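Local coordinates for ALBA-Domain Protein (Trypanosoma brucei, PDB 7DL8) that probably binds RNA through an Alba domain and assembles with further copies of itself, at residues E51-S54 with V55-L59; T29-L32 with L33-E37. One frame throughout, in Å; residues are numbered along the deposited sequence.

Contact 1: residues E51-S54 with V55-L59; sequences EAVS and VVEML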
loop_
_atom_site.group_PDB
_atom_site.type_symbol
_atom_site.label_atom_id
_atom_site.label_comp_id
_atom_site.label_asym_id
_atom_site.label_seq_id
_atom_site.Cartn_x
_atom_site.Cartn_y
_atom_site.Cartn_z
ATOM N N GLU A 51 -3.486 -5.285 2.999
ATOM C CA GLU A 51 -4.818 -4.905 3.459
ATOM C C GLU A 51 -5.603 -6.114 3.956
ATOM O O GLU A 51 -6.389 -5.994 4.903
ATOM C CB GLU A 51 -5.575 -4.201 2.331
ATOM C CG GLU A 51 -6.919 -3.617 2.732
ATOM C CD GLU A 51 -7.719 -3.124 1.538
ATOM O OE1 GLU A 51 -7.126 -2.960 0.451
ATOM O OE2 GLU A 51 -8.941 -2.904 1.685
ATOM N N ALA A 52 -5.406 -7.281 3.336
ATOM C CA ALA A 52 -6.026 -8.501 3.844
ATOM C C ALA A 52 -5.488 -8.867 5.221
ATOM O O ALA A 52 -6.220 -9.431 6.041
ATOM C CB ALA A 52 -5.808 -9.655 2.870
ATOM N N VAL A 53 -4.215 -8.566 5.483
ATOM C CA VAL A 53 -3.640 -8.840 6.795
ATOM C C VAL A 53 -4.229 -7.898 7.837
ATOM O O VAL A 53 -4.493 -8.295 8.978
ATOM C CB VAL A 53 -2.104 -8.735 6.732
ATOM C CG1 VAL A 53 -1.502 -8.735 8.131
ATOM C CG2 VAL A 53 -1.530 -9.873 5.901
ATOM N N SER A 54 -4.466 -6.640 7.456
ATOM C CA SER A 54 -5.064 -5.689 8.385
ATOM C C SER A 54 -6.504 -6.057 8.719
ATOM O O SER A 54 -6.957 -5.816 9.844
ATOM C CB SER A 54 -4.999 -4.277 7.802
ATOM O OG SER A 54 -5.972 -3.432 8.393
ATOM N N VAL A 55 -7.231 -6.648 7.769
ATOM C CA VAL A 55 -8.596 -7.091 8.044
ATOM C C VAL A 55 -8.596 -8.194 9.095
ATOM O O VAL A 55 -9.434 -8.207 10.005
ATOM C CB VAL A 55 -9.283 -7.543 6.741
ATOM C CG1 VAL A 55 -10.509 -8.392 7.042
ATOM C CG2 VAL A 55 -9.663 -6.336 5.897
ATOM N N VAL A 56 -7.636 -9.117 9.007
ATOM C CA VAL A 56 -7.582 -10.223 9.958
ATOM C C VAL A 56 -7.086 -9.739 11.315
ATOM O O VAL A 56 -7.581 -10.174 12.363
ATOM C CB VAL A 56 -6.704 -11.358 9.401
ATOM C CG1 VAL A 56 -6.423 -12.402 10.473
ATOM C CG2 VAL A 56 -7.367 -11.995 8.188
ATOM N N GLU A 57 -6.109 -8.827 11.322
ATOM C CA GLU A 57 -5.616 -8.287 12.585
ATOM C C GLU A 57 -6.696 -7.496 13.313
ATOM O O GLU A 57 -6.754 -7.517 14.548
ATOM C CB GLU A 57 -4.386 -7.413 12.342
ATOM C CG GLU A 57 -3.113 -8.192 12.029
ATOM C CD GLU A 57 -2.834 -9.299 13.029
ATOM O OE1 GLU A 57 -2.872 -9.027 14.248
ATOM O OE2 GLU A 57 -2.571 -10.440 12.597
ATOM N N MET A 58 -7.560 -6.799 12.572
ATOM C CA MET A 58 -8.682 -6.109 13.200
ATOM C C MET A 58 -9.636 -7.098 13.857
ATOM O O MET A 58 -10.115 -6.863 14.973
ATOM C CB MET A 58 -9.421 -5.260 12.168
ATOM C CG MET A 58 -8.750 -3.934 11.862
ATOM S SD MET A 58 -9.752 -2.901 10.777
ATOM C CE MET A 58 -11.161 -2.578 11.834
ATOM N N LEU A 59 -9.923 -8.210 13.178
ATOM C CA LEU A 59 -10.757 -9.247 13.777
ATOM C C LEU A 59 -10.081 -9.863 14.995
ATOM O O LEU A 59 -10.760 -10.258 15.948
ATOM C CB LEU A 59 -11.087 -10.326 12.744
ATOM C CG LEU A 59 -11.998 -9.911 11.589
ATOM C CD1 LEU A 59 -11.616 -10.650 10.320
ATOM C CD2 LEU A 59 -13.451 -10.165 11.949
#
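Glu-57 and Met-58 both hold CG anti to their own carbonyl carbon and beside the backbone N, with chi1 at -75° and -80°, and this lays each methylene against the carbonyl oxygen four residues back. The place is about two and a half turns of helix 49-61 in the Alba fold, where a helix packs on a sheet. Glu-57 N gives the straightest of these bonds, 2.9 Å to Val-53 O, and CG of Glu-57 rests 3.4 Å from the same oxygen. Met-58 N likewise bonds to Ser-54 O at 3.0 Å. The branched valines follow the same pattern: Val-55 CG2 lies 3.4 Å from Glu-51 O, which also receives Val-55 N. The bond from Val-56 N to Ala-52 O is weak. Small Ala-52 and compact Val-56 suit the buried side, where they meet Ala-44 and Val-42 of strand 39-45. The bend of Glu-57 at chi2 is matched to its polar end: OE2 forms a salt bridge with Lys-60 and a hydrogen bond with Thr-72 of the second subunit, which probably favours a charged carboxylate despite burial. Flexible Met-58 packs on Arg-74 of that subunit, and its CG sits 3.3 Å from Ser-54 O.

Contact 2: residues T29-L32 with L33-E37; sequences TKHL and LHDGE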
loop_
_atom_site.group_PDB
_atom_site.type_symbol
_atom_site.label_atom_id
_atom_site.label_comp_id
_atom_site.label_asym_id
_atom_site.label_seq_id
_atom_site.Cartn_x
_atom_site.Cartn_y
_atom_site.Cartn_z
ATOM N N THR A 29 -17.054 -10.717 7.169
ATOM C CA THR A 29 -16.499 -11.913 7.794
ATOM C C THR A 29 -17.232 -12.248 9.088
ATOM O O THR A 29 -17.544 -13.416 9.349
ATOM C CB THR A 29 -15.005 -11.722 8.062
ATOM O OG1 THR A 29 -14.345 -11.329 6.851
ATOM C CG2 THR A 29 -14.383 -13.011 8.580
ATOM N N LYS A 30 -17.520 -11.233 9.909
ATOM C CA LYS A 30 -18.267 -11.466 11.140
ATOM C C LYS A 30 -19.672 -11.972 10.844
ATOM O O LYS A 30 -20.160 -12.898 11.503
ATOM C CB LYS A 30 -18.324 -10.182 11.971
ATOM C CG LYS A 30 -17.060 -9.894 12.761
ATOM C CD LYS A 30 -17.276 -8.763 13.756
ATOM C CE LYS A 30 -17.206 -7.405 13.081
ATOM N NZ LYS A 30 -17.110 -6.299 14.074
ATOM N N HIS A 31 -20.340 -11.372 9.856
ATOM C CA HIS A 31 -21.698 -11.784 9.516
ATOM C C HIS A 31 -21.725 -13.206 8.970
ATOM O O HIS A 31 -22.647 -13.973 9.273
ATOM C CB HIS A 31 -22.302 -10.808 8.508
ATOM C CG HIS A 31 -23.574 -11.291 7.885
ATOM N ND1 HIS A 31 -24.774 -11.317 8.564
ATOM C CD2 HIS A 31 -23.836 -11.763 6.643
ATOM C CE1 HIS A 31 -25.718 -11.786 7.769
ATOM N NE2 HIS A 31 -25.175 -12.064 6.596
ATOM N N LEU A 32 -20.727 -13.575 8.164
ATOM C CA LEU A 32 -20.706 -14.916 7.590
ATOM C C LEU A 32 -20.465 -15.972 8.661
ATOM O O LEU A 32 -21.084 -17.042 8.635
ATOM C CB LEU A 32 -19.636 -15.007 6.502
ATOM C CG LEU A 32 -19.939 -14.315 5.172
ATOM C CD1 LEU A 32 -18.715 -14.330 4.268
ATOM C CD2 LEU A 32 -21.126 -14.968 4.483
ATOM N N LEU A 33 -19.594 -15.678 9.630
ATOM C CA LEU A 33 -19.363 -16.628 10.714
ATOM C C LEU A 33 -20.599 -16.765 11.592
ATOM O O LEU A 33 -20.953 -17.873 12.009
ATOM C CB LEU A 33 -18.161 -16.192 11.550
ATOM C CG LEU A 33 -16.781 -16.275 10.896
ATOM C CD1 LEU A 33 -15.726 -15.644 11.791
ATOM C CD2 LEU A 33 -16.427 -17.719 10.578
ATOM N N HIS A 34 -21.292 -15.654 11.848
ATOM C CA HIS A 34 -22.489 -15.696 12.678
ATOM C C HIS A 34 -23.632 -16.421 11.979
ATOM O O HIS A 34 -24.489 -17.012 12.648
ATOM C CB HIS A 34 -22.903 -14.275 13.056
ATOM C CG HIS A 34 -24.207 -14.193 13.785
ATOM N ND1 HIS A 34 -24.387 -14.712 15.052
ATOM C CD2 HIS A 34 -25.392 -13.642 13.434
ATOM C CE1 HIS A 34 -25.628 -14.491 15.442
ATOM N NE2 HIS A 34 -26.260 -13.842 14.479
ATOM N N ASP A 35 -23.665 -16.390 10.648
ATOM C CA ASP A 35 -24.738 -17.006 9.870
ATOM C C ASP A 35 -24.372 -18.406 9.382
ATOM O O ASP A 35 -24.659 -18.769 8.238
ATOM C CB ASP A 35 -25.118 -16.107 8.697
ATOM C CG ASP A 35 -26.423 -16.519 8.038
ATOM O OD1 ASP A 35 -27.205 -17.258 8.673
ATOM O OD2 ASP A 35 -26.665 -16.105 6.885
ATOM N N GLY A 36 -23.724 -19.218 10.219
ATOM C CA GLY A 36 -23.565 -20.631 9.958
ATOM C C GLY A 36 -22.192 -21.059 9.472
ATOM O O GLY A 36 -21.796 -22.205 9.716
ATOM N N GLU A 37 -21.464 -20.181 8.784
ATOM C CA GLU A 37 -20.196 -20.580 8.184
ATOM C C GLU A 37 -19.183 -20.944 9.263
ATOM O O GLU A 37 -18.976 -20.190 10.219
ATOM C CB GLU A 37 -19.641 -19.462 7.302
ATOM C CG GLU A 37 -20.554 -19.051 6.156
ATOM C CD GLU A 37 -20.621 -20.084 5.048
ATOM O OE1 GLU A 37 -19.815 -21.039 5.064
ATOM O OE2 GLU A 37 -21.481 -19.937 4.155
#
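Leu-33 lies one turn beyond Thr-29, and its CG comes within 3.3 Å of Thr-29 O, the oxygen that accepts the Leu-33 N-H at 3.1 Å. Because CG stands anti to the carbonyl carbon, beside the backbone N (chi1 -69°), the leucine trails back along the helix and brings CD1 toward the Thr-29 methyl. His-34 continues the ladder, its N bonding to Lys-30 O at 3.0 Å, while its imidazole meets the ring of Tyr-102. Asp-35 is the first residue to leave helical geometry. The Asp-35 N-H still bonds to His-31 O and, weakly, to Leu-32 O, and the Asp-35 CB lies over one face of the exposed His-31 ring; the carboxylate turns to Arg-11 through OD2. Gly-36 takes a positive phi of 104°, where a CB would press on the carbonyl oxygen of Asp-35, so glycine is the natural choice for the reversal. Glu-37 N then bonds back to Leu-32 O at 3.2 Å, a six-to-one link across the glycine. The backbone turn sets Glu-37 CB 3.1 Å from Leu-32 O, and chi1 (-59°) swings CG beside the same oxygen. The bend at chi2 then serves the carboxylate, whose OE2 forms a salt bridge with the same Arg-11; its positive charge suits both acids. The turn closes helix 22-34 ahead of strand 39-45 in a beta-alpha-beta unit: Thr-29, Leu-32 and Leu-33 rest on Val-40 of that strand, and Leu-33 also meets Phe-98 of helix 98-123.

In the fold
Contact 2 comes first along the chain, at the end of helix 22-34, and contact 1 follows within helix 49-61, with strand 39-45 between the two helices. Their centres are about 16 Å apart, yet they meet directly: Leu-59 CD2 packs 3.7 Å from Lys-30 CG, and its CD1 lies near the Thr-29 methyl. Both helices rest against strand 39-45 of the mixed sheet and touch each other there, so the two contacts belong to one helical layer with different tasks. Residues 51-59 form part of the interface with the second subunit, whereas the end of helix 22-34 packs within its own chain, next to helix 98-123.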